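Local structure of aspartokinase (Clostridium acetobutylicum, 3TVI) at residues B[86-91]-B[125-130]; B[132-137]-B[170-175]. The protein probably catalyses the ATP-dependent phosphorylation of the beta-carboxyl group of L-aspartate, the first step toward threonine, isoleucine and methionine, and binds lysine in its regulatory ACT-domain region. One frame throughout, in Å; residues are numbered along the deposited sequence.

Interaction 1 of 2, residues B[86-91]-B[125-130]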
loop_
_atom_site.group_PDB
_atom_site.type_symbol
_atom_site.label_atom_id
_atom_site.label_comp_id
_atom_site.label_asym_id
_atom_site.label_seq_id
_atom_site.Cartn_x
_atom_site.Cartn_y
_atom_site.Cartn_z
ATOM N N LEU B 86 54.729 -4.962 12.424
ATOM C CA LEU B 86 54.737 -3.534 12.770
ATOM C C LEU B 86 55.910 -3.197 13.679
ATOM O O LEU B 86 56.251 -2.028 13.847
ATOM C CB LEU B 86 53.419 -3.116 13.445
ATOM C CG LEU B 86 52.281 -2.605 12.562
ATOM C CD1 LEU B 86 52.433 -3.027 11.110
ATOM C CD2 LEU B 86 50.940 -3.040 13.134
ATOM N N ASN B 87 56.497 -4.222 14.289
ATOM C CA ASN B 87 57.715 -4.070 15.065
ATOM C C ASN B 87 57.462 -3.155 16.268
ATOM O O ASN B 87 58.251 -2.267 16.578
ATOM C CB ASN B 87 58.829 -3.551 14.147
ATOM C CG ASN B 87 60.123 -3.298 14.873
ATOM O OD1 ASN B 87 60.677 -2.201 14.792
ATOM N ND2 ASN B 87 60.610 -4.300 15.589
ATOM N N ILE B 88 56.352 -3.403 16.954
ATOM C CA ILE B 88 55.897 -2.537 18.033
ATOM C C ILE B 88 56.514 -2.970 19.352
ATOM O O ILE B 88 56.695 -4.164 19.600
ATOM C CB ILE B 88 54.365 -2.565 18.145
ATOM C CG1 ILE B 88 53.755 -2.174 16.796
ATOM C CG2 ILE B 88 53.888 -1.653 19.267
ATOM C CD1 ILE B 88 52.246 -2.146 16.774
ATOM N N ASP B 89 56.820 -1.993 20.203
ATOM C CA ASP B 89 57.537 -2.256 21.447
ATOM C C ASP B 89 56.607 -2.693 22.570
ATOM O O ASP B 89 56.347 -1.940 23.509
ATOM C CB ASP B 89 58.322 -1.019 21.869
ATOM C CG ASP B 89 59.192 -1.277 23.069
ATOM O OD1 ASP B 89 59.813 -2.364 23.126
ATOM O OD2 ASP B 89 59.243 -0.399 23.957
HETATM N N MSE B 90 56.112 -3.919 22.466
HETATM C CA MSE B 90 55.188 -4.453 23.459
HETATM C C MSE B 90 55.227 -5.948 23.443
HETATM O O MSE B 90 55.792 -6.556 22.530
HETATM C CB MSE B 90 53.759 -3.998 23.195
HETATM C CG MSE B 90 53.053 -4.882 22.174
HETATM SE SE MSE B 90 51.295 -4.120 21.753
HETATM C CE MSE B 90 50.638 -3.751 23.579
ATOM N N ASP B 91 54.594 -6.544 24.452
ATOM C CA ASP B 91 54.496 -7.990 24.582
ATOM C C ASP B 91 53.033 -8.411 24.514
ATOM O O ASP B 91 52.346 -8.498 25.535
ATOM C CB ASP B 91 55.119 -8.432 25.906
ATOM C CG ASP B 91 54.812 -9.874 26.241
ATOM O OD1 ASP B 91 54.742 -10.691 25.292
ATOM O OD2 ASP B 91 54.651 -10.184 27.450
ATOM N N ALA B 125 46.739 1.543 20.732
ATOM C CA ALA B 125 47.116 2.555 21.710
ATOM C C ALA B 125 48.640 2.682 21.739
ATOM O O ALA B 125 49.183 3.785 21.821
ATOM C CB ALA B 125 46.568 2.215 23.091
ATOM N N LYS B 126 49.328 1.549 21.646
ATOM C CA LYS B 126 50.783 1.554 21.648
ATOM C C LYS B 126 51.281 2.118 20.337
ATOM O O LYS B 126 52.072 3.055 20.324
ATOM C CB LYS B 126 51.340 0.143 21.857
ATOM C CG LYS B 126 52.798 0.107 22.276
ATOM C CD LYS B 126 52.999 0.608 23.700
ATOM C CE LYS B 126 54.420 1.121 23.911
ATOM N NZ LYS B 126 54.540 2.004 25.107
ATOM N N TYR B 127 50.777 1.561 19.242
ATOM C CA TYR B 127 51.259 1.874 17.902
ATOM C C TYR B 127 51.049 3.321 17.513
ATOM O O TYR B 127 51.849 3.882 16.751
ATOM C CB TYR B 127 50.556 0.979 16.889
ATOM C CG TYR B 127 51.045 1.104 15.462
ATOM C CD1 TYR B 127 50.158 1.353 14.429
ATOM C CD2 TYR B 127 52.377 0.944 15.146
ATOM C CE1 TYR B 127 50.591 1.443 13.120
ATOM C CE2 TYR B 127 52.821 1.039 13.842
ATOM C CZ TYR B 127 51.924 1.288 12.836
ATOM O OH TYR B 127 52.356 1.384 11.538
ATOM N N LEU B 128 49.975 3.913 18.031
ATOM C CA LEU B 128 49.622 5.306 17.734
ATOM C C LEU B 128 49.927 6.227 18.906
ATOM O O LEU B 128 49.542 7.397 18.893
ATOM C CB LEU B 128 48.136 5.422 17.377
ATOM C CG LEU B 128 47.668 4.514 16.239
ATOM C CD1 LEU B 128 46.151 4.534 16.104
ATOM C CD2 LEU B 128 48.345 4.920 14.939
ATOM N N ASN B 129 50.603 5.694 19.919
ATOM C CA ASN B 129 51.012 6.481 21.062
ATOM C C ASN B 129 49.839 7.263 21.662
ATOM O O ASN B 129 49.898 8.481 21.832
ATOM C CB ASN B 129 52.153 7.408 20.651
ATOM C CG ASN B 129 52.986 7.883 21.828
ATOM O OD1 ASN B 129 52.641 7.675 22.998
ATOM N ND2 ASN B 129 54.102 8.532 21.516
ATOM N N ALA B 130 48.779 6.524 21.978
ATOM C CA ALA B 130 47.533 7.070 22.506
ATOM C C ALA B 130 47.146 6.304 23.764
ATOM O O ALA B 130 47.502 5.132 23.911
ATOM C CB ALA B 130 46.435 6.937 21.464
#
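The phenol ring of Y127 carries L86 on one face: L86 CG lies 3.8 Å above the ring plane, displaced toward the CE2–CZ rim, a CH-pi contact 25° off the normal. I88 reaches the same ring obliquely, its CD1 3.5 Å from Y127 CD2 and also against Y127 CB and CG. This is plain packing in the amino acid kinase domain between two helix ends, each closed by a Schellman motif: N87, with positive phi, ends helix 69-85, and N129 does the same for helix 109-127. The Y127 side chain leaves with CG anti to the backbone N (chi1 -175°); L86 and I88 each run roughly perpendicular to it. K126 CG is also anti to its backbone N, the chain bends at chi2 (71°), and it runs past I88 in the opposite sense, K126 CG 3.7 Å from I88 CG2. Across the segments there is no hydrogen bond; the join is apolar and lies at the surface. Helix 17-28 adds to it, S17 and F20 touching L86, and K21 and K24 touching Y127. D89 centres an inverse gamma turn, and the K126 chain passes it with CE 3.6 Å from D89 O, whereas K126 NZ stays 5.4 Å from D89 OD2.

Interaction 2 of 2, residues B[132-137]-B[170-175]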
loop_
_atom_site.group_PDB
_atom_site.type_symbol
_atom_site.label_atom_id
_atom_site.label_comp_id
_atom_site.label_asym_id
_atom_site.label_seq_id
_atom_site.Cartn_x
_atom_site.Cartn_y
_atom_site.Cartn_z
ATOM N N PHE B 132 45.155 4.039 26.120
ATOM C CA PHE B 132 44.178 2.973 25.992
ATOM C C PHE B 132 43.112 3.125 27.051
ATOM O O PHE B 132 43.419 3.214 28.234
ATOM C CB PHE B 132 44.806 1.599 26.157
ATOM C CG PHE B 132 43.804 0.494 26.106
ATOM C CD1 PHE B 132 43.379 -0.012 24.887
ATOM C CD2 PHE B 132 43.244 -0.008 27.269
ATOM C CE1 PHE B 132 42.428 -1.017 24.831
ATOM C CE2 PHE B 132 42.288 -1.011 27.220
ATOM C CZ PHE B 132 41.884 -1.519 25.999
ATOM N N ILE B 133 41.859 3.115 26.615
ATOM C CA ILE B 133 40.720 3.196 27.517
ATOM C C ILE B 133 39.732 2.088 27.195
ATOM O O ILE B 133 39.035 2.163 26.193
ATOM C CB ILE B 133 40.006 4.542 27.370
ATOM C CG1 ILE B 133 40.882 5.660 27.922
ATOM C CG2 ILE B 133 38.671 4.504 28.085
ATOM C CD1 ILE B 133 40.218 7.017 27.879
ATOM N N ASP B 134 39.667 1.070 28.049
ATOM C CA ASP B 134 38.758 -0.048 27.832
ATOM C C ASP B 134 37.346 0.485 27.694
ATOM O O ASP B 134 36.999 1.490 28.297
ATOM C CB ASP B 134 38.834 -1.063 28.979
ATOM C CG ASP B 134 38.179 -2.400 28.631
ATOM O OD1 ASP B 134 36.988 -2.420 28.269
ATOM O OD2 ASP B 134 38.846 -3.446 28.729
ATOM N N ALA B 135 36.554 -0.189 26.868
ATOM C CA ALA B 135 35.160 0.169 26.645
ATOM C C ALA B 135 34.367 -0.012 27.926
ATOM O O ALA B 135 33.547 0.836 28.281
ATOM C CB ALA B 135 34.568 -0.700 25.553
ATOM N N ALA B 136 34.643 -1.113 28.625
ATOM C CA ALA B 136 33.911 -1.499 29.831
ATOM C C ALA B 136 33.961 -0.444 30.914
ATOM O O ALA B 136 33.148 -0.478 31.828
ATOM C CB ALA B 136 34.435 -2.821 30.371
ATOM N N GLU B 137 34.917 0.477 30.816
ATOM C CA GLU B 137 35.036 1.608 31.750
ATOM C C GLU B 137 34.172 2.817 31.379
ATOM O O GLU B 137 33.845 3.639 32.235
ATOM C CB GLU B 137 36.491 2.069 31.825
ATOM C CG GLU B 137 37.385 1.128 32.596
ATOM C CD GLU B 137 37.244 1.328 34.078
ATOM O OE1 GLU B 137 37.827 2.307 34.599
ATOM O OE2 GLU B 137 36.547 0.510 34.715
ATOM N N GLY B 170 35.912 -1.269 20.500
ATOM C CA GLY B 170 34.649 -0.984 19.856
ATOM C C GLY B 170 33.408 -1.570 20.479
ATOM O O GLY B 170 32.594 -0.869 21.104
ATOM N N PHE B 171 33.298 -2.878 20.349
ATOM C CA PHE B 171 32.007 -3.516 20.060
ATOM C C PHE B 171 31.220 -3.918 21.309
ATOM O O PHE B 171 30.279 -4.684 21.221
ATOM C CB PHE B 171 32.352 -4.649 19.072
ATOM C CG PHE B 171 31.458 -5.841 19.073
ATOM C CD1 PHE B 171 30.142 -5.755 18.679
ATOM C CD2 PHE B 171 31.994 -7.094 19.322
ATOM C CE1 PHE B 171 29.345 -6.889 18.622
ATOM C CE2 PHE B 171 31.208 -8.227 19.267
ATOM C CZ PHE B 171 29.876 -8.124 18.915
ATOM N N TYR B 172 31.566 -3.334 22.459
ATOM C CA TYR B 172 31.039 -3.784 23.737
ATOM C C TYR B 172 31.084 -2.706 24.805
ATOM O O TYR B 172 31.588 -1.610 24.574
ATOM C CB TYR B 172 31.841 -4.987 24.224
ATOM C CG TYR B 172 33.233 -4.640 24.689
ATOM C CD1 TYR B 172 33.494 -4.380 26.024
ATOM C CD2 TYR B 172 34.289 -4.561 23.788
ATOM C CE1 TYR B 172 34.770 -4.051 26.450
ATOM C CE2 TYR B 172 35.570 -4.240 24.210
ATOM C CZ TYR B 172 35.801 -3.986 25.537
ATOM O OH TYR B 172 37.066 -3.666 25.950
ATOM N N GLY B 173 30.547 -3.046 25.975
ATOM C CA GLY B 173 30.553 -2.181 27.158
ATOM C C GLY B 173 30.233 -3.014 28.393
ATOM O O GLY B 173 30.264 -4.243 28.337
ATOM N N SER B 174 29.915 -2.372 29.510
ATOM C CA SER B 174 29.611 -3.123 30.729
ATOM C C SER B 174 28.105 -3.245 30.940
ATOM O O SER B 174 27.371 -2.286 30.723
ATOM C CB SER B 174 30.276 -2.471 31.943
ATOM O OG SER B 174 31.677 -2.727 31.956
ATOM N N SER B 175 27.654 -4.427 31.353
ATOM C CA SER B 175 26.248 -4.646 31.702
ATOM C C SER B 175 25.943 -3.992 33.040
ATOM O O SER B 175 26.861 -3.640 33.786
ATOM C CB SER B 175 25.935 -6.142 31.793
ATOM O OG SER B 175 26.793 -6.796 32.715
#
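D134 and Y172 meet at about a right angle, the carboxylate and ring planes 79° apart, where an Asx turn of 132-137 packs on the short strand 172-174 of the amino acid kinase domain. D134 CG stands anti to its backbone N, which lets D134 OD1 accept from A136 N at 2.7 Å through the anti lone pair and so close the turn. D134 OD1 takes a second bond, from Y172 OH at 2.6 Å, arriving 53° above the carboxylate plane; seen from the ring, it lies off the ring's edge, roughly level with the ring. Two donors thus grip one oxygen and fix the rotation of the carboxylate, which would be expected to favour its charged form. Y172 reaches this position with CG tucked between the backbone N and carbonyl carbon, the most hindered of the three positions (chi1 72°). That rotamer lays the ring over A135, whose CB lies 3.4 Å above the Y172 ring plane, shifted toward the rim, in a CH-pi contact. R115 makes a cation-pi contact with the ring and a weak, long ion pair with D134 OD2. The Y172 side chain is about 5 Å from that of E117, a predicted substrate-binding residue, so the contact lies beside the probable aspartate site. At the far end of the strand the S174 hydroxyl turns back beside its own backbone N, and S174 OG donates to A136 O at 2.7 Å, meeting a carbonyl lone pair in plane.

In the fold
Interactions 1 and 2 follow one another along the chain: both segments of interaction 1 precede those of interaction 2, with centres about 20 Å apart and all four segments in the amino acid kinase domain. Helix 109-127 and strand 131-132, at one margin of the main mixed sheet within this chain, connect them: the helix ends in interaction 1, and the strand ends at F132, the first residue of 132-137. The two touch where A125 CB packs 3.6 Å from F132 CB. The centre of surface interaction 1 lies about 31 Å from that of the chain, the centre of buried interaction 2 about 21 Å. Helix 109-127 thus runs from the predicted substrate residue E117, near interaction 2, to a peripheral helix end.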